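Local coordinates for hypothetical Membrane Spanning Protein (Bacillus cereus, PDB 2FB5), which probably catalyses the condensation of two ATP molecules into cyclic di-AMP, and is probably required for efficient spore formation, at residues N101-L107 with L174-A180; H92-I96 with R167-A171. Residues are numbered along the deposited sequence.

Interaction 1 of 2, residues N101-L107 with L174-A180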
loop_
_atom_site.group_PDB
_atom_site.type_symbol
_atom_site.label_atom_id
_atom_site.label_comp_id
_atom_site.label_asym_id
_atom_site.label_seq_id
_atom_site.Cartn_x
_atom_site.Cartn_y
_atom_site.Cartn_z
ATOM N N ASN A 101 -14.024 1.560 -8.466
ATOM C CA ASN A 101 -13.597 0.211 -8.846
ATOM C C ASN A 101 -14.690 -0.623 -9.533
ATOM O O ASN A 101 -14.386 -1.533 -10.309
ATOM C CB ASN A 101 -12.994 -0.560 -7.657
ATOM C CG ASN A 101 -12.371 -1.900 -8.081
ATOM O OD1 ASN A 101 -11.492 -1.929 -8.936
ATOM N ND2 ASN A 101 -12.871 -3.015 -7.519
ATOM N N GLU A 102 -15.956 -0.318 -9.261
ATOM C CA GLU A 102 -17.056 -1.117 -9.791
ATOM C C GLU A 102 -17.757 -0.460 -10.984
ATOM O O GLU A 102 -18.018 0.757 -10.980
ATOM C CB GLU A 102 -18.058 -1.453 -8.678
ATOM C CG GLU A 102 -17.417 -2.197 -7.520
ATOM C CD GLU A 102 -18.281 -2.279 -6.266
ATOM O OE1 GLU A 102 -19.485 -1.934 -6.303
ATOM O OE2 GLU A 102 -17.731 -2.697 -5.224
ATOM N N THR A 103 -18.050 -1.265 -12.006
ATOM C CA THR A 103 -18.716 -0.754 -13.216
ATOM C C THR A 103 -20.203 -0.509 -12.947
ATOM O O THR A 103 -20.809 -1.165 -12.099
ATOM C CB THR A 103 -18.505 -1.670 -14.456
ATOM O OG1 THR A 103 -19.201 -2.904 -14.271
ATOM C CG2 THR A 103 -17.007 -1.950 -14.690
ATOM N N LEU A 104 -20.786 0.435 -13.676
ATOM C CA LEU A 104 -22.078 0.987 -13.300
ATOM C C LEU A 104 -23.178 0.881 -14.356
ATOM O O LEU A 104 -24.291 1.362 -14.135
ATOM C CB LEU A 104 -21.887 2.463 -12.918
ATOM C CG LEU A 104 -20.865 2.725 -11.807
ATOM C CD1 LEU A 104 -20.596 4.212 -11.655
ATOM C CD2 LEU A 104 -21.375 2.119 -10.490
ATOM N N GLU A 105 -22.871 0.255 -15.492
ATOM C CA GLU A 105 -23.801 0.243 -16.633
ATOM C C GLU A 105 -25.135 -0.475 -16.353
ATOM O O GLU A 105 -26.150 -0.133 -16.949
ATOM C CB GLU A 105 -23.126 -0.320 -17.899
ATOM C CG GLU A 105 -23.011 -1.843 -17.938
ATOM C CD GLU A 105 -22.013 -2.395 -16.928
ATOM O OE1 GLU A 105 -22.190 -3.549 -16.491
ATOM O OE2 GLU A 105 -21.063 -1.667 -16.559
ATOM N N ALA A 106 -25.136 -1.447 -15.447
ATOM C CA ALA A 106 -26.381 -2.142 -15.098
ATOM C C ALA A 106 -27.225 -1.341 -14.102
ATOM O O ALA A 106 -28.404 -1.628 -13.911
ATOM C CB ALA A 106 -26.088 -3.530 -14.554
ATOM N N LEU A 107 -26.617 -0.334 -13.475
ATOM C CA LEU A 107 -27.288 0.443 -12.426
ATOM C C LEU A 107 -27.779 1.818 -12.877
ATOM O O LEU A 107 -28.644 2.420 -12.229
ATOM C CB LEU A 107 -26.350 0.611 -11.223
ATOM C CG LEU A 107 -25.958 -0.653 -10.452
ATOM C CD1 LEU A 107 -24.815 -0.342 -9.497
ATOM C CD2 LEU A 107 -27.156 -1.195 -9.684
ATOM N N LEU A 174 -27.406 5.330 -5.491
ATOM C CA LEU A 174 -26.350 4.701 -6.273
ATOM C C LEU A 174 -25.190 4.252 -5.374
ATOM O O LEU A 174 -24.593 3.183 -5.592
ATOM C CB LEU A 174 -25.832 5.633 -7.396
ATOM C CG LEU A 174 -24.816 4.932 -8.309
ATOM C CD1 LEU A 174 -25.435 3.706 -9.030
ATOM C CD2 LEU A 174 -24.139 5.896 -9.309
ATOM N N SER A 175 -24.885 5.055 -4.358
ATOM C CA SER A 175 -23.780 4.744 -3.455
ATOM C C SER A 175 -24.015 3.489 -2.602
ATOM O O SER A 175 -23.049 2.923 -2.064
ATOM C CB SER A 175 -23.449 5.945 -2.562
ATOM O OG SER A 175 -24.368 6.059 -1.489
ATOM N N GLU A 176 -25.282 3.080 -2.478
ATOM C CA GLU A 176 -25.680 1.848 -1.755
ATOM C C GLU A 176 -25.440 0.583 -2.580
ATOM O O GLU A 176 -25.331 -0.510 -2.031
ATOM C CB GLU A 176 -27.171 1.891 -1.354
ATOM C CG GLU A 176 -27.550 2.921 -0.274
ATOM C CD GLU A 176 -29.078 3.165 -0.129
ATOM O OE1 GLU A 176 -29.879 2.676 -0.953
ATOM O OE2 GLU A 176 -29.482 3.870 0.818
ATOM N N LYS A 177 -25.387 0.726 -3.899
ATOM C CA LYS A 177 -25.317 -0.429 -4.794
ATOM C C LYS A 177 -23.956 -0.586 -5.454
ATOM O O LYS A 177 -23.726 -1.541 -6.194
ATOM C CB LYS A 177 -26.386 -0.296 -5.878
ATOM C CG LYS A 177 -27.803 -0.202 -5.348
ATOM C CD LYS A 177 -28.208 -1.506 -4.679
ATOM C CE LYS A 177 -29.614 -1.400 -4.119
ATOM N NZ LYS A 177 -30.090 -2.719 -3.609
ATOM N N SER A 178 -23.068 0.369 -5.192
ATOM C CA SER A 178 -21.742 0.404 -5.803
ATOM C C SER A 178 -20.766 1.198 -4.951
ATOM O O SER A 178 -21.153 1.859 -3.989
ATOM C CB SER A 178 -21.831 1.053 -7.183
ATOM O OG SER A 178 -22.033 2.447 -7.049
ATOM N N ASP A 179 -19.493 1.140 -5.319
ATOM C CA ASP A 179 -18.469 1.918 -4.646
ATOM C C ASP A 179 -18.278 3.285 -5.324
ATOM O O ASP A 179 -17.308 3.988 -5.055
ATOM C CB ASP A 179 -17.141 1.131 -4.593
ATOM C CG ASP A 179 -16.392 1.147 -5.918
ATOM O OD1 ASP A 179 -17.047 1.116 -6.983
ATOM O OD2 ASP A 179 -15.138 1.181 -5.903
ATOM N N ALA A 180 -19.203 3.675 -6.200
ATOM C CA ALA A 180 -19.102 5.011 -6.827
ATOM C C ALA A 180 -19.168 6.132 -5.788
ATOM O O ALA A 180 -19.818 5.990 -4.758
ATOM C CB ALA A 180 -20.195 5.208 -7.876
HETATM O O HOH W 1 -17.825 2.672 -9.103
HETATM O O HOH W 2 -21.555 -2.579 -7.867
#
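Asp179 anchors this contact between a loop and the end of a helix with the loop after it. Its carboxylate takes two successive backbone amides of the facing loop. Asn101 N donates to Asp179 OD2 at 2.8 Å, and Glu102 N donates to Asp179 OD1 at 2.9 Å. The acid thus pins the start of loop 101-107 through main-chain groups. Water 1 gives to Asp179 OD1 and to Glu102 O, 2.7 Å from each, and ties the same corner again.

Glu102 reaches back the other way. Its OE1 accepts a weak bond from Asp179 N at 3.2 Å. Water 2 links that same OE1 to Lys177 O. The two acids lie close, with Glu102 OE1 4.0 Å from Asp179 OD1; the amides and waters around them supply donors.

Leu107 closes the far end by apolar packing. Its CB lies 3.9 Å from Leu174 CD1, and its CD1 is 3.9 Å from Lys177 CB. Between the two ends, Leu104 CD2 meets Ser178 CB at 3.5 Å. Ser178 also shapes its own segment: its OG accepts from Ala180 N, forming an ST turn, and donates to Leu174 O.

The contact joins the loop after strand 94-98 to the link between helix 166-175 and strand 181-185. Leu104, Leu174 and Ala180 all touch Val97 of strand 94-98, and Leu174 also packs on Ile182 of strand 181-185.

Interaction 2 of 2, residues H92-I96 with R167-A171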
loop_
_atom_site.group_PDB
_atom_site.type_symbol
_atom_site.label_atom_id
_atom_site.label_comp_id
_atom_site.label_asym_id
_atom_site.label_seq_id
_atom_site.Cartn_x
_atom_site.Cartn_y
_atom_site.Cartn_z
ATOM N N HIS A 92 -26.697 26.161 -8.753
ATOM C CA HIS A 92 -27.162 25.288 -9.830
ATOM C C HIS A 92 -27.069 23.842 -9.394
ATOM O O HIS A 92 -25.964 23.345 -9.132
ATOM C CB HIS A 92 -26.322 25.462 -11.095
ATOM C CG HIS A 92 -26.453 26.806 -11.742
ATOM N ND1 HIS A 92 -25.597 27.240 -12.731
ATOM C CD2 HIS A 92 -27.327 27.819 -11.529
ATOM C CE1 HIS A 92 -25.948 28.457 -13.112
ATOM N NE2 HIS A 92 -26.995 28.832 -12.399
ATOM N N GLY A 93 -28.220 23.173 -9.329
ATOM C CA GLY A 93 -28.278 21.761 -8.968
ATOM C C GLY A 93 -27.378 20.932 -9.862
ATOM O O GLY A 93 -27.309 21.167 -11.069
ATOM N N ALA A 94 -26.658 19.988 -9.261
ATOM C CA ALA A 94 -25.733 19.150 -10.004
ATOM C C ALA A 94 -25.647 17.799 -9.342
ATOM O O ALA A 94 -25.801 17.699 -8.132
ATOM C CB ALA A 94 -24.341 19.792 -10.067
ATOM N N LEU A 95 -25.370 16.774 -10.146
ATOM C CA LEU A 95 -25.284 15.402 -9.676
ATOM C C LEU A 95 -24.219 14.706 -10.519
ATOM O O LEU A 95 -24.463 14.404 -11.689
ATOM C CB LEU A 95 -26.649 14.712 -9.838
ATOM C CG LEU A 95 -26.840 13.278 -9.358
ATOM C CD1 LEU A 95 -26.642 13.162 -7.860
ATOM C CD2 LEU A 95 -28.255 12.783 -9.731
ATOM N N ILE A 96 -23.037 14.491 -9.938
ATOM C CA ILE A 96 -21.891 13.959 -10.679
ATOM C C ILE A 96 -21.381 12.654 -10.087
ATOM O O ILE A 96 -20.827 12.633 -8.983
ATOM C CB ILE A 96 -20.706 14.971 -10.739
ATOM C CG1 ILE A 96 -21.166 16.298 -11.374
ATOM C CG2 ILE A 96 -19.537 14.345 -11.502
ATOM C CD1 ILE A 96 -20.079 17.412 -11.455
ATOM N N ARG A 167 -32.265 14.559 -6.147
ATOM C CA ARG A 167 -30.830 14.572 -6.441
ATOM C C ARG A 167 -30.041 13.862 -5.351
ATOM O O ARG A 167 -29.201 13.003 -5.628
ATOM C CB ARG A 167 -30.296 16.003 -6.548
ATOM C CG ARG A 167 -29.979 16.445 -7.932
ATOM C CD ARG A 167 -29.407 17.852 -7.934
ATOM N NE ARG A 167 -29.844 18.533 -9.145
ATOM C CZ ARG A 167 -30.894 19.342 -9.201
ATOM N NH1 ARG A 167 -31.599 19.595 -8.106
ATOM N NH2 ARG A 167 -31.232 19.908 -10.344
ATOM N N HIS A 168 -30.309 14.240 -4.106
ATOM C CA HIS A 168 -29.597 13.674 -2.974
ATOM C C HIS A 168 -29.953 12.205 -2.786
ATOM O O HIS A 168 -29.086 11.385 -2.497
ATOM C CB HIS A 168 -29.881 14.479 -1.708
ATOM C CG HIS A 168 -29.373 15.884 -1.776
ATOM N ND1 HIS A 168 -28.143 16.255 -1.275
ATOM C CD2 HIS A 168 -29.917 17.003 -2.309
ATOM C CE1 HIS A 168 -27.957 17.547 -1.483
ATOM N NE2 HIS A 168 -29.018 18.024 -2.112
ATOM N N ARG A 169 -31.228 11.873 -2.957
ATOM C CA ARG A 169 -31.660 10.478 -2.837
ATOM C C ARG A 169 -31.077 9.573 -3.924
ATOM O O ARG A 169 -30.878 8.384 -3.689
ATOM C CB ARG A 169 -33.185 10.385 -2.855
ATOM C CG ARG A 169 -33.871 11.026 -1.661
ATOM C CD ARG A 169 -35.397 10.934 -1.829
ATOM N NE ARG A 169 -35.838 9.532 -1.897
ATOM C CZ ARG A 169 -36.930 9.103 -2.535
ATOM N NH1 ARG A 169 -37.724 9.960 -3.178
ATOM N NH2 ARG A 169 -37.228 7.808 -2.538
ATOM N N ALA A 170 -30.823 10.128 -5.110
ATOM C CA ALA A 170 -30.231 9.366 -6.219
ATOM C C ALA A 170 -28.752 9.087 -5.953
ATOM O O ALA A 170 -28.246 8.002 -6.258
ATOM C CB ALA A 170 -30.399 10.120 -7.533
ATOM N N ALA A 171 -28.069 10.085 -5.396
ATOM C CA ALA A 171 -26.685 9.949 -4.997
ATOM C C ALA A 171 -26.546 8.860 -3.938
ATOM O O ALA A 171 -25.727 7.949 -4.072
ATOM C CB ALA A 171 -26.160 11.274 -4.468
HETATM O O HOH W 3 -29.737 19.691 -12.405
#
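This is helix-on-sheet packing in the alpha/beta nucleotide-binding domain of the DisA family. Helix 167-171 runs almost parallel to strand 94-96, at 9°, with the two axes 9.1 Å apart at closest approach.

Leu95 is the apolar link. Its CA-CB bond points toward the helix, and chi1 is t with chi2 p. This rotamer carries both methyls to the helix face. Leu95 CD2 packs on Ala170 CB at 4.1 Å, and Leu95 CD1 on Ala171 CB at 3.9 Å. Leu95 CD1 also lies 3.4 Å from Arg167 O. The small alanines let the leucine sit close to the helix backbone. Ile182 of the adjacent strand 181-185 touches both Leu95 and Ala171.

Arg167 supplies the other half of the contact. Its chi1 of -107° and chi3 of -146° lie between the usual wells, while chi2 is t. The side chain runs back along the start of the strand and sets one guanidinium face over Gly93 C. Arg167 NE is 3.5 Å from Gly93 C. A CB on Gly93 would clash with Arg167 CZ, so the missing side chain leaves room for the guanidinium. Arg167 NH1 forms a salt bridge with Glu187. On the other terminal nitrogen, Arg167 NH2 donates at 2.6 Å to water 3, which lies 3.1 Å from Gly93 O.

In the fold
Both contacts lie within the nucleotide-binding domain, and their centres are 15 Å apart. They share helix 166-175. Interaction 2 uses an early part of this helix and interaction 1 the end of the helix and the loop beyond. On the other side, interaction 2 uses strand 94-98, and interaction 1 the loop that follows it. The segments alternate along the chain: 92-96, 101-107, 167-171, 174-180. Strand 94-98 neighbours strand 181-185 in the mixed sheet, and the helix leads into the latter. The two contacts therefore join the same two parts of the nucleotide-binding domain twice, once in its buried interior and once nearer the surface.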